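Local structure of putative secreted endoglycosylceramidase (Rhodococcus hoagii, 6JYZ) at residues Asp34-Asn46 with Ala408-Ala420. The protein probably hydrolyses the O-glycosidic bond between the sugar and the ceramide of glycosphingolipids, as an endogalactosylceramidase of glycoside hydrolase family 5. Sequence-based numbering, arbitrary orientation.
With IPA (isopropyl alcohol), chain C; EDO (1,2-ethanediol), chain F.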
loop_
_atom_site.group_PDB
_atom_site.type_symbol
_atom_site.label_atom_id
_atom_site.label_comp_id
_atom_site.label_asym_id
_atom_site.label_seq_id
_atom_site.Cartn_x
_atom_site.Cartn_y
_atom_site.Cartn_z
ATOM N N ASP A 34 -10.750 -6.272 14.733
ATOM C CA ASP A 34 -11.848 -5.327 14.819
ATOM C C ASP A 34 -12.265 -5.174 16.271
ATOM O O ASP A 34 -11.758 -5.848 17.178
ATOM C CB ASP A 34 -12.938 -5.727 13.850
ATOM C CG ASP A 34 -13.706 -6.943 14.241
ATOM O OD1 ASP A 34 -13.656 -7.400 15.358
ATOM O OD2 ASP A 34 -14.407 -7.396 13.305
ATOM N N VAL A 35 -13.177 -4.206 16.465
ATOM C CA VAL A 35 -13.617 -3.941 17.840
ATOM C C VAL A 35 -14.476 -5.052 18.426
ATOM O O VAL A 35 -14.644 -5.006 19.657
ATOM C CB VAL A 35 -14.296 -2.556 17.964
ATOM C CG1 VAL A 35 -13.230 -1.473 17.761
ATOM C CG2 VAL A 35 -15.458 -2.447 16.993
ATOM N N ASP A 36 -14.858 -6.018 17.621
ATOM C CA ASP A 36 -15.616 -7.198 18.045
ATOM C C ASP A 36 -14.598 -8.291 18.445
ATOM O O ASP A 36 -14.979 -9.432 18.781
ATOM C CB ASP A 36 -16.537 -7.705 16.915
ATOM C CG ASP A 36 -17.434 -6.733 16.145
ATOM O OD1 ASP A 36 -18.048 -5.895 16.835
ATOM O OD2 ASP A 36 -17.539 -6.855 14.818
ATOM N N GLY A 37 -13.290 -8.023 18.391
ATOM C CA GLY A 37 -12.242 -8.947 18.797
ATOM C C GLY A 37 -11.754 -9.880 17.682
ATOM O O GLY A 37 -10.877 -10.686 17.998
ATOM N N ARG A 38 -12.269 -9.790 16.478
ATOM C CA ARG A 38 -11.854 -10.721 15.438
ATOM C C ARG A 38 -10.532 -10.319 14.812
ATOM O O ARG A 38 -10.242 -9.124 14.693
ATOM C CB ARG A 38 -12.886 -10.734 14.330
ATOM C CG ARG A 38 -14.231 -11.140 14.957
ATOM C CD ARG A 38 -15.342 -11.195 13.950
ATOM N NE ARG A 38 -15.497 -9.955 13.238
ATOM C CZ ARG A 38 -16.217 -9.860 12.153
ATOM N NH1 ARG A 38 -16.844 -10.933 11.666
ATOM N NH2 ARG A 38 -16.321 -8.712 11.484
ATOM N N THR A 39 -9.683 -11.285 14.529
ATOM C CA THR A 39 -8.463 -11.048 13.777
ATOM C C THR A 39 -8.822 -10.777 12.329
ATOM O O THR A 39 -9.577 -11.547 11.700
ATOM C CB THR A 39 -7.586 -12.292 13.853
ATOM O OG1 THR A 39 -7.323 -12.559 15.226
ATOM C CG2 THR A 39 -6.295 -12.090 13.112
ATOM N N VAL A 40 -8.288 -9.690 11.753
ATOM C CA VAL A 40 -8.641 -9.273 10.417
ATOM C C VAL A 40 -7.456 -9.425 9.488
ATOM O O VAL A 40 -6.402 -8.830 9.771
ATOM C CB VAL A 40 -9.226 -7.842 10.449
ATOM C CG1 VAL A 40 -9.471 -7.356 9.019
ATOM C CG2 VAL A 40 -10.538 -7.830 11.246
ATOM N N LEU A 41 -7.628 -10.054 8.335
ATOM C CA LEU A 41 -6.619 -10.070 7.302
ATOM C C LEU A 41 -7.077 -9.115 6.223
ATOM O O LEU A 41 -8.124 -9.310 5.582
ATOM C CB LEU A 41 -6.457 -11.504 6.732
ATOM C CG LEU A 41 -5.904 -12.565 7.699
ATOM C CD1 LEU A 41 -5.799 -13.889 6.979
ATOM C CD2 LEU A 41 -4.523 -12.145 8.257
ATOM N N LEU A 42 -6.240 -8.111 5.985
ATOM C CA LEU A 42 -6.507 -7.058 5.013
ATOM C C LEU A 42 -5.688 -7.362 3.780
ATOM O O LEU A 42 -4.453 -7.067 3.776
ATOM C CB LEU A 42 -6.162 -5.680 5.587
ATOM C CG LEU A 42 -7.029 -5.221 6.764
ATOM C CD1 LEU A 42 -6.419 -3.942 7.327
ATOM C CD2 LEU A 42 -8.478 -5.018 6.294
ATOM N N ARG A 43 -6.291 -7.947 2.738
ATOM C CA ARG A 43 -5.578 -8.309 1.516
ATOM C C ARG A 43 -6.228 -7.633 0.349
ATOM O O ARG A 43 -7.470 -7.695 0.174
ATOM C CB ARG A 43 -5.626 -9.831 1.387
ATOM C CG ARG A 43 -4.694 -10.359 2.501
ATOM C CD ARG A 43 -4.472 -11.832 2.321
ATOM N NE ARG A 43 -3.614 -12.337 3.394
ATOM C CZ ARG A 43 -3.443 -13.630 3.469
ATOM N NH1 ARG A 43 -4.011 -14.430 2.566
ATOM N NH2 ARG A 43 -2.759 -14.118 4.482
ATOM N N GLY A 44 -5.428 -7.014 -0.508
ATOM C CA GLY A 44 -6.023 -6.280 -1.625
ATOM C C GLY A 44 -4.942 -5.704 -2.517
ATOM O O GLY A 44 -3.887 -6.329 -2.706
ATOM N N ALA A 45 -5.205 -4.500 -3.036
ATOM C CA ALA A 45 -4.303 -3.940 -4.065
ATOM C C ALA A 45 -4.151 -2.429 -3.816
ATOM O O ALA A 45 -4.992 -1.762 -3.202
ATOM C CB ALA A 45 -4.878 -4.152 -5.468
ATOM N N ASN A 46 -3.031 -1.925 -4.335
ATOM C CA ASN A 46 -2.796 -0.495 -4.514
ATOM C C ASN A 46 -3.634 0.042 -5.693
ATOM O O ASN A 46 -3.680 -0.567 -6.771
ATOM C CB ASN A 46 -1.317 -0.237 -4.803
ATOM C CG ASN A 46 -0.479 -0.363 -3.554
ATOM O OD1 ASN A 46 -0.261 0.657 -2.871
ATOM N ND2 ASN A 46 -0.030 -1.557 -3.193
ATOM N N ALA A 408 -8.494 -18.193 -1.507
ATOM C CA ALA A 408 -9.361 -18.190 -0.347
ATOM C C ALA A 408 -8.619 -17.709 0.898
ATOM O O ALA A 408 -7.418 -18.068 1.122
ATOM C CB ALA A 408 -9.870 -19.641 -0.111
ATOM N N TYR A 409 -9.302 -16.981 1.776
ATOM C CA TYR A 409 -8.732 -16.592 3.060
ATOM C C TYR A 409 -9.830 -16.185 4.019
ATOM O O TYR A 409 -10.890 -15.724 3.575
ATOM C CB TYR A 409 -7.691 -15.427 2.926
ATOM C CG TYR A 409 -8.274 -14.061 2.574
ATOM C CD1 TYR A 409 -8.790 -13.828 1.318
ATOM C CD2 TYR A 409 -8.324 -13.071 3.524
ATOM C CE1 TYR A 409 -9.368 -12.594 0.984
ATOM C CE2 TYR A 409 -8.872 -11.821 3.201
ATOM C CZ TYR A 409 -9.411 -11.610 1.951
ATOM O OH TYR A 409 -9.938 -10.357 1.654
ATOM N N PRO A 410 -9.576 -16.222 5.312
ATOM C CA PRO A 410 -10.511 -15.676 6.306
ATOM C C PRO A 410 -10.323 -14.159 6.389
ATOM O O PRO A 410 -9.218 -13.670 6.738
ATOM C CB PRO A 410 -10.124 -16.368 7.623
ATOM C CG PRO A 410 -8.613 -16.658 7.432
ATOM C CD PRO A 410 -8.422 -16.937 5.961
ATOM N N ARG A 411 -11.353 -13.407 6.085
ATOM C CA ARG A 411 -11.352 -11.955 6.261
ATOM C C ARG A 411 -11.314 -11.569 7.722
ATOM O O ARG A 411 -10.561 -10.657 8.154
ATOM C CB ARG A 411 -12.583 -11.330 5.591
ATOM C CG ARG A 411 -12.656 -11.543 4.084
ATOM C CD ARG A 411 -14.108 -11.238 3.617
ATOM N NE ARG A 411 -14.589 -9.901 3.976
ATOM C CZ ARG A 411 -14.701 -8.850 3.154
ATOM N NH1 ARG A 411 -14.405 -8.927 1.890
ATOM N NH2 ARG A 411 -15.101 -7.734 3.716
ATOM N N ALA A 412 -12.113 -12.231 8.541
ATOM C CA ALA A 412 -12.243 -11.940 9.950
ATOM C C ALA A 412 -12.539 -13.229 10.693
ATOM O O ALA A 412 -13.431 -13.996 10.241
ATOM C CB ALA A 412 -13.335 -10.901 10.209
ATOM N N ALA A 413 -11.809 -13.500 11.765
ATOM C CA ALA A 413 -12.016 -14.758 12.471
ATOM C C ALA A 413 -11.620 -14.586 13.900
ATOM O O ALA A 413 -10.527 -14.033 14.166
ATOM C CB ALA A 413 -11.235 -15.843 11.849
ATOM N N PRO A 414 -12.430 -14.953 14.888
ATOM C CA PRO A 414 -12.085 -14.723 16.285
ATOM C C PRO A 414 -10.979 -15.657 16.750
ATOM O O PRO A 414 -11.028 -16.879 16.535
ATOM C CB PRO A 414 -13.394 -15.034 17.058
ATOM C CG PRO A 414 -14.031 -16.007 16.215
ATOM C CD PRO A 414 -13.735 -15.649 14.741
ATOM N N GLY A 415 -9.934 -15.153 17.379
ATOM C CA GLY A 415 -8.872 -16.009 17.894
ATOM C C GLY A 415 -8.239 -16.817 16.786
ATOM O O GLY A 415 -7.846 -17.950 17.043
ATOM N N LEU A 416 -8.013 -16.278 15.574
ATOM C CA LEU A 416 -7.356 -17.012 14.514
ATOM C C LEU A 416 -5.994 -17.501 14.973
ATOM O O LEU A 416 -5.220 -16.715 15.538
ATOM C CB LEU A 416 -7.190 -16.046 13.340
ATOM C CG LEU A 416 -6.627 -16.627 12.078
ATOM C CD1 LEU A 416 -7.566 -17.649 11.409
ATOM C CD2 LEU A 416 -6.328 -15.480 11.107
ATOM N N THR A 417 -5.677 -18.766 14.700
ATOM C CA THR A 417 -4.364 -19.317 15.050
ATOM C C THR A 417 -3.587 -19.786 13.850
ATOM O O THR A 417 -2.337 -19.778 13.949
ATOM C CB THR A 417 -4.444 -20.407 16.125
ATOM O OG1 THR A 417 -5.274 -21.426 15.584
ATOM C CG2 THR A 417 -4.972 -19.904 17.461
ATOM N N GLU A 418 -4.199 -20.249 12.774
ATOM C CA GLU A 418 -3.442 -20.786 11.673
ATOM C C GLU A 418 -4.221 -20.542 10.402
ATOM O O GLU A 418 -5.451 -20.696 10.364
ATOM C CB GLU A 418 -3.299 -22.303 11.844
ATOM C CG GLU A 418 -2.337 -22.735 12.908
ATOM C CD GLU A 418 -2.092 -24.243 12.991
ATOM O OE1 GLU A 418 -2.265 -24.941 11.963
ATOM O OE2 GLU A 418 -1.718 -24.705 14.100
ATOM N N VAL A 419 -3.517 -20.217 9.342
ATOM C CA VAL A 419 -4.035 -20.043 8.027
ATOM C C VAL A 419 -3.156 -20.804 7.057
ATOM O O VAL A 419 -1.922 -20.588 7.069
ATOM C CB VAL A 419 -4.060 -18.544 7.608
ATOM C CG1 VAL A 419 -4.662 -18.383 6.244
ATOM C CG2 VAL A 419 -4.826 -17.736 8.633
ATOM N N ALA A 420 -3.732 -21.654 6.241
ATOM C CA ALA A 420 -3.003 -22.483 5.289
ATOM C C ALA A 420 -3.792 -22.572 4.014
ATOM O O ALA A 420 -4.939 -22.079 3.881
ATOM C CB ALA A 420 -2.710 -23.847 5.892
HETATM C C1 IPA C . -13.241 -7.976 7.473
HETATM C C2 IPA C . -14.751 -8.187 7.624
HETATM C C3 IPA C . -15.557 -6.931 7.561
HETATM O O2 IPA C . -15.241 -8.989 6.543
HETATM C C1 EDO F . -4.581 -24.800 9.145
HETATM O O1 EDO F . -4.500 -25.137 10.527
HETATM C C2 EDO F . -5.655 -25.605 8.567
HETATM O O2 EDO F . -5.702 -26.963 8.974
HETATM O O HOH W 1 -8.941 -12.485 17.436
HETATM O O HOH W 2 -5.081 -13.970 15.753
HETATM O O HOH W 3 -9.046 -13.619 9.653
#
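Thr39 and Ala413 form an antiparallel hydrogen-bonded pair, with Thr39 N to Ala413 O at 2.9 Å and Ala413 N to Thr39 O at 3.0 Å, and a third backbone bond runs from Leu41 N to Arg411 O. The methyl of Ala412 sits centrally over one face of the Arg38 guanidinium, with Ala412 CB 3.6 Å from Arg38 CZ. Asp34 holds that flat group from its edge. Arg38 NE meets the syn lone pair of Asp34 OD2 at 2.8 Å in a salt bridge, and NH2 donates to the same oxygen. Arg38 NH1 makes a second salt bridge with Glu433, so two carboxylates serve the buried guanidinium. Thr39 and Leu416 cross at about a right angle, CB to CB. At chi1 -58° the methyl CG2 of Thr39 lies anti to the backbone N and meets Leu416 CD2, while OG1, beside the N, is bonded to two waters. One water also joins Gly37 O to Gly415 N; the other donates to Leu416 O. Strand 38-47 pairs in parallel with strands 81-86 and 356-359, as a strand of the (beta/alpha)8 barrel expected of family 5. Strand 409-414 also pairs with strand 431-437, so the contact joins the barrel to the C-terminal beta domain. Arg411 and Ala412 form a classic beta bulge opposite Glu433, and the chain turns a corner there. Leu41 fills the angle between strands 409-414 and 416-420: its CD1 lies 4.0 Å from Pro410 CG and 4.3 Å from Val419 CG2. Arg43 and Tyr409 run past each other in opposite directions, their guanidinium and ring planes 21° apart. Arg43 CD lies over the rim of one ring face. Asn351 and Ile355 O bind Arg43 NH2, and Tyr409 OH is bonded to Gly78 O. Arg411 NE donates at 2.8 Å to O2 of an isopropyl alcohol, probably from the crystallisation liquor, which also bonds to Glu433.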